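Local atomic coordinates of inulin fructotransferase (Bacillus sp. snu-7, PDB entry 2INV), a protein that catalyses intramolecular fructosyl transfer on inulin, releasing fructose units in pairs as difructose anhydride III, and folds as a right-handed parallel beta-helix. Residues V209-A214 and T218-N223; L234-E237 and G241-V244; Y317-I322 and F334-P339; I353-A356 and A360-V363; Q375-D380 and S386-S391. All coordinates share one frame; numbering follows the deposited sequence.

Contact 1 of 5, residues V209-A214 and T218-N223; sequences VELTGA and TIVSGN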
loop_
_atom_site.group_PDB
_atom_site.type_symbol
_atom_site.label_atom_id
_atom_site.label_comp_id
_atom_site.label_asym_id
_atom_site.label_seq_id
_atom_site.Cartn_x
_atom_site.Cartn_y
_atom_site.Cartn_z
ATOM N N VAL A 209 7.238 -12.188 10.890
ATOM C CA VAL A 209 7.184 -12.793 9.563
ATOM C C VAL A 209 8.519 -13.420 9.171
ATOM O O VAL A 209 9.549 -12.751 9.102
ATOM C CB VAL A 209 6.766 -11.779 8.483
ATOM C CG1 VAL A 209 6.789 -12.449 7.112
ATOM C CG2 VAL A 209 5.376 -11.248 8.777
ATOM N N GLU A 210 8.477 -14.720 8.896
ATOM C CA GLU A 210 9.666 -15.484 8.525
ATOM C C GLU A 210 9.575 -16.124 7.138
ATOM O O GLU A 210 8.888 -17.135 6.949
ATOM C CB GLU A 210 9.925 -16.574 9.572
ATOM C CG GLU A 210 10.293 -16.032 10.946
ATOM C CD GLU A 210 10.343 -17.121 12.002
ATOM O OE1 GLU A 210 9.346 -17.270 12.745
ATOM O OE2 GLU A 210 11.368 -17.842 12.084
ATOM N N LEU A 211 10.276 -15.532 6.174
ATOM C CA LEU A 211 10.298 -16.040 4.806
ATOM C C LEU A 211 11.588 -16.830 4.637
ATOM O O LEU A 211 12.629 -16.299 4.235
ATOM C CB LEU A 211 10.249 -14.879 3.827
ATOM C CG LEU A 211 9.168 -13.877 4.223
ATOM C CD1 LEU A 211 9.205 -12.672 3.300
ATOM C CD2 LEU A 211 7.808 -14.553 4.192
ATOM N N THR A 212 11.498 -18.112 4.965
ATOM C CA THR A 212 12.630 -19.021 4.928
ATOM C C THR A 212 12.807 -19.795 3.627
ATOM O O THR A 212 12.004 -19.678 2.707
ATOM C CB THR A 212 12.509 -20.013 6.089
ATOM O OG1 THR A 212 11.274 -20.732 5.966
ATOM C CG2 THR A 212 12.506 -19.261 7.415
ATOM N N GLY A 213 13.876 -20.584 3.575
ATOM C CA GLY A 213 14.168 -21.388 2.405
ATOM C C GLY A 213 14.683 -20.547 1.248
ATOM O O GLY A 213 15.894 -20.484 0.984
ATOM N N ALA A 214 13.756 -19.909 0.540
ATOM C CA ALA A 214 14.105 -19.068 -0.601
ATOM C C ALA A 214 12.823 -18.404 -1.074
ATOM O O ALA A 214 11.725 -18.813 -0.665
ATOM C CB ALA A 214 14.701 -19.916 -1.711
ATOM N N THR A 218 8.144 -11.379 -3.920
ATOM C CA THR A 218 7.221 -11.339 -2.807
ATOM C C THR A 218 7.045 -9.885 -2.388
ATOM O O THR A 218 7.935 -9.063 -2.595
ATOM C CB THR A 218 7.770 -12.171 -1.633
ATOM O OG1 THR A 218 7.830 -13.552 -2.020
ATOM C CG2 THR A 218 6.882 -12.026 -0.412
ATOM N N ILE A 219 5.891 -9.572 -1.812
ATOM C CA ILE A 219 5.607 -8.219 -1.358
ATOM C C ILE A 219 5.164 -8.232 0.089
ATOM O O ILE A 219 4.277 -8.998 0.469
ATOM C CB ILE A 219 4.481 -7.547 -2.177
ATOM C CG1 ILE A 219 4.908 -7.360 -3.636
ATOM C CG2 ILE A 219 4.128 -6.207 -1.550
ATOM C CD1 ILE A 219 3.812 -6.809 -4.514
ATOM N N VAL A 220 5.793 -7.380 0.887
ATOM C CA VAL A 220 5.461 -7.253 2.294
ATOM C C VAL A 220 5.314 -5.757 2.524
ATOM O O VAL A 220 6.308 -5.043 2.662
ATOM C CB VAL A 220 6.584 -7.816 3.197
ATOM C CG1 VAL A 220 6.187 -7.693 4.664
ATOM C CG2 VAL A 220 6.855 -9.275 2.858
ATOM N N SER A 221 4.071 -5.289 2.541
ATOM C CA SER A 221 3.800 -3.870 2.719
ATOM C C SER A 221 2.568 -3.570 3.563
ATOM O O SER A 221 1.743 -4.451 3.813
ATOM C CB SER A 221 3.641 -3.204 1.352
ATOM O OG SER A 221 2.464 -3.636 0.721
ATOM N N GLY A 222 2.446 -2.307 3.968
ATOM C CA GLY A 222 1.312 -1.864 4.764
ATOM C C GLY A 222 1.069 -2.586 6.080
ATOM O O GLY A 222 -0.042 -2.539 6.616
ATOM N N ASN A 223 2.101 -3.230 6.621
ATOM C CA ASN A 223 1.962 -3.965 7.876
ATOM C C ASN A 223 2.492 -3.243 9.118
ATOM O O ASN A 223 3.381 -2.392 9.030
ATOM C CB ASN A 223 2.665 -5.323 7.784
ATOM C CG ASN A 223 2.210 -6.145 6.592
ATOM O OD1 ASN A 223 1.024 -6.732 6.697
ATOM N ND2 ASN A 223 2.915 -6.247 5.585
#
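L211 and V220 reach toward each other tip to tip, and this apolar meeting is the closest approach of the contact. CD1 of L211 ends 4.2 Å from CG2 of V220, an ordinary van der Waals distance for two methyls. With chi1 at -47°, CG of L211 lies beside the backbone N, and the extended second torsion then sends CD1 inward, away from its own strand. The same methyl also has CG2 of T218 as a looser neighbour, 4.4 Å from L211 CD1, so one branch of the leucine serves two residues of the opposite wall. Strands 207-211 and 219-221 are two walls of one coil of the right-handed parallel beta-helix, and the side chains between them fill its interior. L195 and L242 pack against this group from elsewhere along the core, L195 on L211 and T218, L242 on T218 and V220.

Polar groups work differently: no hydrogen bond joins the two segments. The hydroxyl of T218 is bonded to the carbonyl O of Q216, a residue of a glycan pocket, while its methyl CG2 is the part that faces L211. The T218 side chain lies about 8 Å from a bound fructose.

Contact 2 of 5, residues L234-E237 and G241-V244; sequences LLAE and GLLV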
loop_
_atom_site.group_PDB
_atom_site.type_symbol
_atom_site.label_atom_id
_atom_site.label_comp_id
_atom_site.label_asym_id
_atom_site.label_seq_id
_atom_site.Cartn_x
_atom_site.Cartn_y
_atom_site.Cartn_z
ATOM N N LEU A 234 10.888 -9.000 10.551
ATOM C CA LEU A 234 10.740 -9.483 9.183
ATOM C C LEU A 234 12.058 -10.155 8.822
ATOM O O LEU A 234 13.128 -9.547 8.907
ATOM C CB LEU A 234 10.468 -8.346 8.204
ATOM C CG LEU A 234 10.465 -8.785 6.734
ATOM C CD1 LEU A 234 9.360 -9.800 6.480
ATOM C CD2 LEU A 234 10.285 -7.565 5.849
ATOM N N LEU A 235 11.975 -11.424 8.447
ATOM C CA LEU A 235 13.150 -12.200 8.088
ATOM C C LEU A 235 12.991 -12.775 6.685
ATOM O O LEU A 235 11.926 -13.289 6.335
ATOM C CB LEU A 235 13.333 -13.321 9.111
ATOM C CG LEU A 235 14.254 -14.498 8.789
ATOM C CD1 LEU A 235 15.681 -14.028 8.563
ATOM C CD2 LEU A 235 14.193 -15.485 9.944
ATOM N N ALA A 236 14.046 -12.680 5.881
ATOM C CA ALA A 236 13.998 -13.196 4.521
ATOM C C ALA A 236 15.241 -14.017 4.194
ATOM O O ALA A 236 16.367 -13.552 4.373
ATOM C CB ALA A 236 13.855 -12.054 3.547
ATOM N N GLU A 237 15.035 -15.234 3.698
ATOM C CA GLU A 237 16.149 -16.115 3.371
ATOM C C GLU A 237 16.266 -16.420 1.889
ATOM O O GLU A 237 15.373 -17.017 1.285
ATOM C CB GLU A 237 16.036 -17.429 4.147
ATOM C CG GLU A 237 15.994 -17.239 5.662
ATOM C CD GLU A 237 15.998 -18.558 6.408
ATOM O OE1 GLU A 237 15.688 -19.600 5.784
ATOM O OE2 GLU A 237 16.271 -18.550 7.626
ATOM N N GLY A 241 13.911 -10.282 -5.502
ATOM C CA GLY A 241 12.745 -9.497 -5.872
ATOM C C GLY A 241 11.808 -9.137 -4.728
ATOM O O GLY A 241 10.657 -8.757 -4.965
ATOM N N LEU A 242 12.288 -9.234 -3.491
ATOM C CA LEU A 242 11.458 -8.892 -2.342
ATOM C C LEU A 242 11.273 -7.384 -2.245
ATOM O O LEU A 242 12.237 -6.627 -2.333
ATOM C CB LEU A 242 12.086 -9.412 -1.047
ATOM C CG LEU A 242 11.334 -9.187 0.275
ATOM C CD1 LEU A 242 9.938 -9.791 0.198
ATOM C CD2 LEU A 242 12.111 -9.808 1.426
ATOM N N LEU A 243 10.022 -6.964 -2.088
ATOM C CA LEU A 243 9.687 -5.556 -1.958
ATOM C C LEU A 243 9.123 -5.398 -0.559
ATOM O O LEU A 243 8.154 -6.063 -0.190
ATOM C CB LEU A 243 8.614 -5.159 -2.971
ATOM C CG LEU A 243 8.784 -3.868 -3.771
ATOM C CD1 LEU A 243 7.426 -3.460 -4.321
ATOM C CD2 LEU A 243 9.346 -2.765 -2.902
ATOM N N VAL A 244 9.741 -4.531 0.227
ATOM C CA VAL A 244 9.266 -4.288 1.573
ATOM C C VAL A 244 9.065 -2.784 1.579
ATOM O O VAL A 244 10.016 -2.009 1.454
ATOM C CB VAL A 244 10.298 -4.774 2.594
ATOM C CG1 VAL A 244 9.796 -4.536 4.004
ATOM C CG2 VAL A 244 10.545 -6.263 2.377
#
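L242 and V244 are the two residues through which 241-244 touches the other strand, facing A236 and L234 respectively. The backbone hydrogen bonds of 234-237 run to neighbouring coils, from L235 to L211 and from A236 to E258. The second segment starts at G241, whose backbone takes a positive phi of 75° as the chain comes round the bend; its carbonyl O accepts a hydrogen bond from ND2 of N248 of the second subunit. Next comes L242. Its CG stands anti to the backbone N (chi1 -178°), which projects the branched end into the core, and CD2 presses on the single methyl of A236, 3.5 Å from L242 CD2 to A236 CB. The short alanine leaves the longer leucine to span the gap: the two CA atoms are 8.5 Å apart. F259 of the next coil packs against both of these residues. L243 turns the other way and packs on N247 of the second subunit, so the strand alternates between core and trimer interface. V244 brings the chain back to the interior. Here L234 and V244 meet tip to tip, with CD2 of L234 seated between the two valine branches, 3.6 Å from V244 CG1 and 3.7 Å from V244 CG2. All four touching residues are buried, and every atom that meets across the contact is aliphatic carbon. No hydrogen bond crosses between the segments, so what they offer each other is close apolar packing, which probably gains from excluding water.

Contact 3 of 5, residues Y317-I322 and F334-P339; sequences YGVVHI and FAYNVP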
loop_
_atom_site.group_PDB
_atom_site.type_symbol
_atom_site.label_atom_id
_atom_site.label_comp_id
_atom_site.label_asym_id
_atom_site.label_seq_id
_atom_site.Cartn_x
_atom_site.Cartn_y
_atom_site.Cartn_z
ATOM N N TYR A 317 27.953 -2.555 16.104
ATOM C CA TYR A 317 27.354 -3.461 15.117
ATOM C C TYR A 317 26.693 -2.559 14.081
ATOM O O TYR A 317 26.647 -2.892 12.888
ATOM C CB TYR A 317 26.275 -4.341 15.769
ATOM C CG TYR A 317 25.732 -5.446 14.880
ATOM C CD1 TYR A 317 26.453 -6.622 14.681
ATOM C CD2 TYR A 317 24.490 -5.325 14.252
ATOM C CE1 TYR A 317 25.949 -7.660 13.886
ATOM C CE2 TYR A 317 23.976 -6.356 13.444
ATOM C CZ TYR A 317 24.713 -7.521 13.271
ATOM O OH TYR A 317 24.216 -8.542 12.500
ATOM N N GLY A 318 26.180 -1.421 14.553
ATOM C CA GLY A 318 25.517 -0.480 13.670
ATOM C C GLY A 318 24.013 -0.666 13.653
ATOM O O GLY A 318 23.528 -1.789 13.786
ATOM N N VAL A 319 23.270 0.430 13.508
ATOM C CA VAL A 319 21.813 0.352 13.456
ATOM C C VAL A 319 21.482 -0.356 12.150
ATOM O O VAL A 319 20.493 -1.089 12.052
ATOM C CB VAL A 319 21.164 1.750 13.447
ATOM C CG1 VAL A 319 21.772 2.613 14.536
ATOM C CG2 VAL A 319 21.357 2.405 12.092
ATOM N N VAL A 320 22.321 -0.108 11.148
ATOM C CA VAL A 320 22.171 -0.725 9.843
ATOM C C VAL A 320 23.471 -1.454 9.563
ATOM O O VAL A 320 24.548 -0.842 9.480
ATOM C CB VAL A 320 21.893 0.317 8.747
ATOM C CG1 VAL A 320 21.980 -0.340 7.373
ATOM C CG2 VAL A 320 20.513 0.921 8.951
ATOM N N HIS A 321 23.346 -2.767 9.413
ATOM C CA HIS A 321 24.485 -3.637 9.196
ATOM C C HIS A 321 24.456 -4.264 7.801
ATOM O O HIS A 321 23.512 -4.982 7.448
ATOM C CB HIS A 321 24.449 -4.703 10.287
ATOM C CG HIS A 321 25.667 -5.558 10.353
ATOM N ND1 HIS A 321 25.912 -6.586 9.469
ATOM C CD2 HIS A 321 26.706 -5.555 11.222
ATOM C CE1 HIS A 321 27.046 -7.181 9.793
ATOM N NE2 HIS A 321 27.546 -6.575 10.852
ATOM N N ILE A 322 25.494 -3.994 7.012
ATOM C CA ILE A 322 25.569 -4.513 5.646
ATOM C C ILE A 322 26.791 -5.390 5.374
ATOM O O ILE A 322 27.943 -4.975 5.582
ATOM C CB ILE A 322 25.594 -3.367 4.623
ATOM C CG1 ILE A 322 24.460 -2.375 4.920
ATOM C CG2 ILE A 322 25.435 -3.929 3.214
ATOM C CD1 ILE A 322 23.073 -2.928 4.720
ATOM N N PHE A 334 18.258 8.929 9.968
ATOM C CA PHE A 334 18.597 8.239 11.208
ATOM C C PHE A 334 18.446 9.141 12.432
ATOM O O PHE A 334 19.133 10.154 12.555
ATOM C CB PHE A 334 20.042 7.723 11.172
ATOM C CG PHE A 334 20.300 6.669 10.129
ATOM C CD1 PHE A 334 20.404 7.012 8.784
ATOM C CD2 PHE A 334 20.463 5.338 10.494
ATOM C CE1 PHE A 334 20.670 6.052 7.817
ATOM C CE2 PHE A 334 20.729 4.362 9.532
ATOM C CZ PHE A 334 20.834 4.719 8.197
ATOM N N ALA A 335 17.561 8.754 13.346
ATOM C CA ALA A 335 17.331 9.507 14.579
ATOM C C ALA A 335 17.762 8.599 15.723
ATOM O O ALA A 335 17.064 7.652 16.082
ATOM C CB ALA A 335 15.859 9.864 14.713
ATOM N N TYR A 336 18.921 8.895 16.291
ATOM C CA TYR A 336 19.475 8.086 17.365
ATOM C C TYR A 336 19.534 8.818 18.704
ATOM O O TYR A 336 20.235 9.825 18.860
ATOM C CB TYR A 336 20.862 7.597 16.932
ATOM C CG TYR A 336 21.588 6.719 17.913
ATOM C CD1 TYR A 336 22.169 7.260 19.059
ATOM C CD2 TYR A 336 21.725 5.351 17.687
ATOM C CE1 TYR A 336 22.871 6.465 19.955
ATOM C CE2 TYR A 336 22.428 4.543 18.580
ATOM C CZ TYR A 336 22.997 5.105 19.707
ATOM O OH TYR A 336 23.696 4.321 20.594
ATOM N N ASN A 337 18.780 8.302 19.672
ATOM C CA ASN A 337 18.727 8.883 21.013
ATOM C C ASN A 337 18.931 7.773 22.042
ATOM O O ASN A 337 17.999 7.028 22.374
ATOM C CB ASN A 337 17.373 9.551 21.251
ATOM C CG ASN A 337 17.368 10.431 22.470
ATOM O OD1 ASN A 337 16.346 11.015 22.820
ATOM N ND2 ASN A 337 18.518 10.557 23.109
ATOM N N VAL A 338 20.157 7.662 22.538
ATOM C CA VAL A 338 20.489 6.635 23.504
ATOM C C VAL A 338 21.430 7.169 24.584
ATOM O O VAL A 338 22.428 7.827 24.292
ATOM C CB VAL A 338 21.150 5.426 22.801
ATOM C CG1 VAL A 338 21.570 4.374 23.828
ATOM C CG2 VAL A 338 20.182 4.820 21.803
ATOM N N PRO A 339 21.083 6.933 25.858
ATOM C CA PRO A 339 21.867 7.356 27.021
ATOM C C PRO A 339 23.342 6.975 26.892
ATOM O O PRO A 339 23.668 5.817 26.618
ATOM C CB PRO A 339 21.182 6.617 28.166
ATOM C CG PRO A 339 19.743 6.726 27.782
ATOM C CD PRO A 339 19.734 6.499 26.272
#
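V319 is a forked knob set against two aromatic rings, F334 and Y336, which project inward from alternate positions of strand 328-337. Its chi1 of -48° sets CG1 beside the backbone N and leaves CG2 in the crowded position between N and the carbonyl carbon; from there CG2 meets the edge of the F334 ring in the ring plane, 3.3 Å from V319 CG2 to F334 CE2. That is a tight fit for a methyl against a ring carbon. The other branch, CG1, leans toward the edge of the tyrosine and stops 4.2 Å from Y336 CD2. V320 adds a second bump on the phenylalanine: its side chain approaches at about a right angle, and CG2 lies 3.5 Å from F334 CE2. The rim of one ring thus fills the notch between two successive valines, meeting both by its edge and not by a face. Replacing F334 by an alanine would probably open a gap between these valines and strand 328-337, leaving V319 CG2 and V320 CG2 without their partner. The polar end of Y336 is bonded to D315 OD1. Beyond the two segments, F334 packs on I296 and I353, on strands 285-299 and 351-357. Strand 320-323 pairs in parallel with 280-283 and 351-357, strand 328-337 with 285-299 and 362-370, and A335 packs on E288 of the third subunit.

Contact 4 of 5, residues I353-A356 and A360-V363; sequences ILIA and ANVV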
loop_
_atom_site.group_PDB
_atom_site.type_symbol
_atom_site.label_atom_id
_atom_site.label_comp_id
_atom_site.label_asym_id
_atom_site.label_seq_id
_atom_site.Cartn_x
_atom_site.Cartn_y
_atom_site.Cartn_z
ATOM N N ILE A 353 25.698 3.525 10.251
ATOM C CA ILE A 353 25.794 2.569 9.153
ATOM C C ILE A 353 27.144 1.860 9.113
ATOM O O ILE A 353 28.200 2.490 9.031
ATOM C CB ILE A 353 25.543 3.248 7.791
ATOM C CG1 ILE A 353 24.108 3.765 7.744
ATOM C CG2 ILE A 353 25.787 2.262 6.654
ATOM C CD1 ILE A 353 23.799 4.638 6.548
ATOM N N LEU A 354 27.101 0.535 9.193
ATOM C CA LEU A 354 28.311 -0.271 9.149
ATOM C C LEU A 354 28.311 -1.179 7.935
ATOM O O LEU A 354 27.393 -1.978 7.718
ATOM C CB LEU A 354 28.468 -1.130 10.409
ATOM C CG LEU A 354 29.618 -2.137 10.332
ATOM C CD1 LEU A 354 30.944 -1.395 10.233
ATOM C CD2 LEU A 354 29.595 -3.034 11.558
ATOM N N ILE A 355 29.371 -1.045 7.156
ATOM C CA ILE A 355 29.567 -1.837 5.962
ATOM C C ILE A 355 30.624 -2.855 6.401
ATOM O O ILE A 355 31.826 -2.630 6.294
ATOM C CB ILE A 355 30.034 -0.910 4.809
ATOM C CG1 ILE A 355 29.038 0.251 4.668
ATOM C CG2 ILE A 355 30.126 -1.667 3.501
ATOM C CD1 ILE A 355 27.610 -0.184 4.339
ATOM N N ALA A 356 30.126 -3.966 6.940
ATOM C CA ALA A 356 30.923 -5.069 7.482
ATOM C C ALA A 356 31.914 -5.709 6.533
ATOM O O ALA A 356 33.010 -6.110 6.934
ATOM C CB ALA A 356 29.986 -6.143 8.033
ATOM N N ALA A 360 31.825 -2.523 -3.539
ATOM C CA ALA A 360 30.987 -1.537 -4.212
ATOM C C ALA A 360 29.761 -0.984 -3.495
ATOM O O ALA A 360 28.899 -0.387 -4.145
ATOM C CB ALA A 360 30.562 -2.096 -5.541
ATOM N N ASN A 361 29.662 -1.140 -2.181
ATOM C CA ASN A 361 28.487 -0.598 -1.532
ATOM C C ASN A 361 28.499 0.912 -1.622
ATOM O O ASN A 361 29.557 1.542 -1.559
ATOM C CB ASN A 361 28.387 -1.106 -0.102
ATOM C CG ASN A 361 28.056 -2.581 -0.054
ATOM O OD1 ASN A 361 26.930 -2.989 -0.353
ATOM N ND2 ASN A 361 29.039 -3.393 0.317
ATOM N N VAL A 362 27.313 1.480 -1.819
ATOM C CA VAL A 362 27.167 2.919 -1.962
ATOM C C VAL A 362 26.256 3.487 -0.883
ATOM O O VAL A 362 25.125 3.025 -0.702
ATOM C CB VAL A 362 26.596 3.250 -3.349
ATOM C CG1 VAL A 362 26.388 4.745 -3.498
ATOM C CG2 VAL A 362 27.542 2.735 -4.428
ATOM N N VAL A 363 26.762 4.483 -0.164
ATOM C CA VAL A 363 26.010 5.119 0.901
ATOM C C VAL A 363 25.925 6.618 0.630
ATOM O O VAL A 363 26.904 7.346 0.799
ATOM C CB VAL A 363 26.690 4.849 2.255
ATOM C CG1 VAL A 363 25.958 5.568 3.365
ATOM C CG2 VAL A 363 26.725 3.346 2.520
#
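I353 opens the contact by sending CD1 past V363, the two side chains sliding by in opposite directions with 4.0 Å between I353 CD1 and V363 CG1. L354 points to the outer side, while its backbone pairs with V320 and I322 of the coil before. I355 turns inward again and uses both arms. Its bent outer arm ends tip to tip with the valine, 4.1 Å from I355 CD1 to V363 CG2, so V363 gives one methyl to each isoleucine. Its short branch CG2, anti to the backbone N, runs alongside N361, lying 3.8 Å from N361 ND2 and 4.0 Å from N361 CB. That is packing of a methyl on an amide whose polar ends are engaged elsewhere: N361 ND2 donates to the carbonyl O of G324, and OD1 accepts from the backbone N of N327. A buried asparagine at a bend, bonded to the backbone of the adjacent coil, and an aliphatic core in which I355 stacks on I322 of one coil and L379 of the other, are hallmarks of the parallel beta-helix of the pectate-lyase-like clan.

Contact 5 of 5, residues Q375-D380 and S386-S391; sequences QHVVLD and SKVLDS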
loop_
_atom_site.group_PDB
_atom_site.type_symbol
_atom_site.label_atom_id
_atom_site.label_comp_id
_atom_site.label_asym_id
_atom_site.label_seq_id
_atom_site.Cartn_x
_atom_site.Cartn_y
_atom_site.Cartn_z
ATOM N N GLN A 375 29.473 7.857 14.600
ATOM C CA GLN A 375 30.086 7.651 13.301
ATOM C C GLN A 375 28.920 7.262 12.401
ATOM O O GLN A 375 28.349 6.171 12.540
ATOM C CB GLN A 375 31.141 6.540 13.341
ATOM C CG GLN A 375 32.490 6.960 13.953
ATOM C CD GLN A 375 33.037 8.261 13.388
ATOM O OE1 GLN A 375 32.936 9.313 14.026
ATOM N NE2 GLN A 375 33.619 8.196 12.189
ATOM N N HIS A 376 28.554 8.183 11.512
ATOM C CA HIS A 376 27.450 7.984 10.589
ATOM C C HIS A 376 27.668 6.766 9.711
ATOM O O HIS A 376 26.734 6.016 9.417
ATOM C CB HIS A 376 27.289 9.217 9.706
ATOM C CG HIS A 376 26.933 10.454 10.461
ATOM N ND1 HIS A 376 26.479 11.598 9.842
ATOM C CD2 HIS A 376 26.967 10.731 11.787
ATOM C CE1 HIS A 376 26.249 12.525 10.752
ATOM N NE2 HIS A 376 26.536 12.025 11.940
ATOM N N VAL A 377 28.905 6.587 9.274
ATOM C CA VAL A 377 29.219 5.462 8.425
ATOM C C VAL A 377 30.586 4.911 8.760
ATOM O O VAL A 377 31.546 5.656 8.954
ATOM C CB VAL A 377 29.193 5.866 6.934
ATOM C CG1 VAL A 377 29.401 4.640 6.064
ATOM C CG2 VAL A 377 27.880 6.547 6.602
ATOM N N VAL A 378 30.664 3.593 8.843
ATOM C CA VAL A 378 31.921 2.935 9.129
ATOM C C VAL A 378 32.104 1.851 8.091
ATOM O O VAL A 378 31.235 1.010 7.881
ATOM C CB VAL A 378 31.942 2.280 10.520
ATOM C CG1 VAL A 378 33.210 1.448 10.688
ATOM C CG2 VAL A 378 31.886 3.343 11.602
ATOM N N LEU A 379 33.242 1.896 7.421
ATOM C CA LEU A 379 33.565 0.903 6.416
ATOM C C LEU A 379 34.671 0.073 7.025
ATOM O O LEU A 379 35.751 0.574 7.346
ATOM C CB LEU A 379 34.043 1.561 5.126
ATOM C CG LEU A 379 33.189 2.659 4.408
ATOM C CD1 LEU A 379 32.075 2.237 3.777
ATOM C CD2 LEU A 379 32.949 3.797 5.105
ATOM N N ASP A 380 34.374 -1.203 7.199
ATOM C CA ASP A 380 35.300 -2.143 7.795
ATOM C C ASP A 380 36.454 -2.465 6.837
ATOM O O ASP A 380 36.293 -2.408 5.615
ATOM C CB ASP A 380 34.512 -3.382 8.188
ATOM C CG ASP A 380 35.338 -4.391 8.930
ATOM O OD1 ASP A 380 35.294 -4.429 10.179
ATOM O OD2 ASP A 380 36.031 -5.173 8.247
ATOM N N SER A 386 33.999 1.012 -1.797
ATOM C CA SER A 386 32.755 1.589 -1.265
ATOM C C SER A 386 32.682 3.071 -1.623
ATOM O O SER A 386 33.701 3.680 -1.956
ATOM C CB SER A 386 32.694 1.455 0.263
ATOM O OG SER A 386 32.936 0.125 0.686
ATOM N N LYS A 387 31.481 3.642 -1.559
ATOM C CA LYS A 387 31.276 5.059 -1.872
ATOM C C LYS A 387 30.407 5.708 -0.800
ATOM O O LYS A 387 29.318 5.208 -0.491
ATOM C CB LYS A 387 30.556 5.235 -3.214
ATOM C CG LYS A 387 31.200 4.545 -4.396
ATOM C CD LYS A 387 32.260 5.405 -5.043
ATOM C CE LYS A 387 32.668 4.805 -6.381
ATOM N NZ LYS A 387 33.860 5.484 -6.946
ATOM N N VAL A 388 30.864 6.824 -0.242
ATOM C CA VAL A 388 30.074 7.511 0.769
ATOM C C VAL A 388 29.912 8.974 0.382
ATOM O O VAL A 388 30.889 9.737 0.340
ATOM C CB VAL A 388 30.721 7.399 2.163
ATOM C CG1 VAL A 388 29.802 7.993 3.217
ATOM C CG2 VAL A 388 31.005 5.938 2.479
ATOM N N LEU A 389 28.667 9.342 0.085
ATOM C CA LEU A 389 28.332 10.697 -0.331
ATOM C C LEU A 389 27.287 11.331 0.567
ATOM O O LEU A 389 26.294 10.687 0.938
ATOM C CB LEU A 389 27.734 10.710 -1.734
ATOM C CG LEU A 389 28.254 9.835 -2.864
ATOM C CD1 LEU A 389 27.362 10.030 -4.084
ATOM C CD2 LEU A 389 29.675 10.206 -3.183
ATOM N N ASP A 390 27.496 12.601 0.890
ATOM C CA ASP A 390 26.535 13.346 1.684
ATOM C C ASP A 390 25.882 12.554 2.811
ATOM O O ASP A 390 24.658 12.531 2.939
ATOM C CB ASP A 390 25.477 13.905 0.737
ATOM C CG ASP A 390 26.101 14.579 -0.471
ATOM O OD1 ASP A 390 27.144 15.247 -0.293
ATOM O OD2 ASP A 390 25.562 14.454 -1.591
ATOM N N SER A 391 26.707 11.919 3.636
ATOM C CA SER A 391 26.204 11.142 4.761
ATOM C C SER A 391 26.980 11.495 6.026
ATOM O O SER A 391 27.033 10.710 6.979
ATOM C CB SER A 391 26.313 9.642 4.470
ATOM O OG SER A 391 25.462 9.279 3.399
#
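V377, L379 and V388 form the tight part of this contact. L379 CD2 lies 3.9 Å from V388 CG2, the two side chains sliding past each other in opposite directions, and V377 meets the same valine tip to tip. The second leucine methyl rests on a serine, 3.7 Å from L379 CD1 to S386 CB. Near the corner of the coil the packing gives way to a polar link: H376 ND1 donates to the carbonyl O of S391 at 3.0 Å. The oxygen lies in the imidazole plane, but the donor stands above the carbonyl plane and the N-H...O angle is 137°, a bent bond. A leucine in place of H376 would probably leave the S391 carbonyl without this donor and the corner less firmly tied. V378 and K387 point away from the core on the outer, partly exposed side, and nothing crosses between the segments there. K387 NZ instead bonds to the carbonyl O of P410 of the second subunit. The two segments run nearly antiparallel, 173° apart, on facing walls: strand 375-379 pairs in parallel with 351-357 and 397-399, and strand 387-389 with 362-370 and 405-407.

Overall arrangement
The five contacts follow one another along the chain without overlap, each joining facing walls of the parallel beta-helix. Contacts 1 and 2 belong to adjacent coils: their centres are 5 Å apart, and strands 207-211 and 232-240, like 219-221 and 243-245, are neighbours. Contacts 4 and 5 repeat this pattern, 6 Å apart between centres. Contact 3 touches contact 4 through the neighbouring strands 320-323 and 351-357, although their centres are 14 Å apart. Contact 2 and contact 3 do not touch, their nearest atoms lying about 11 Å apart. The centres of contacts 1 and 5 are 29 Å apart. Successive coils of the solenoid thus stack their interiors, while every contact also reaches another subunit of the trimer.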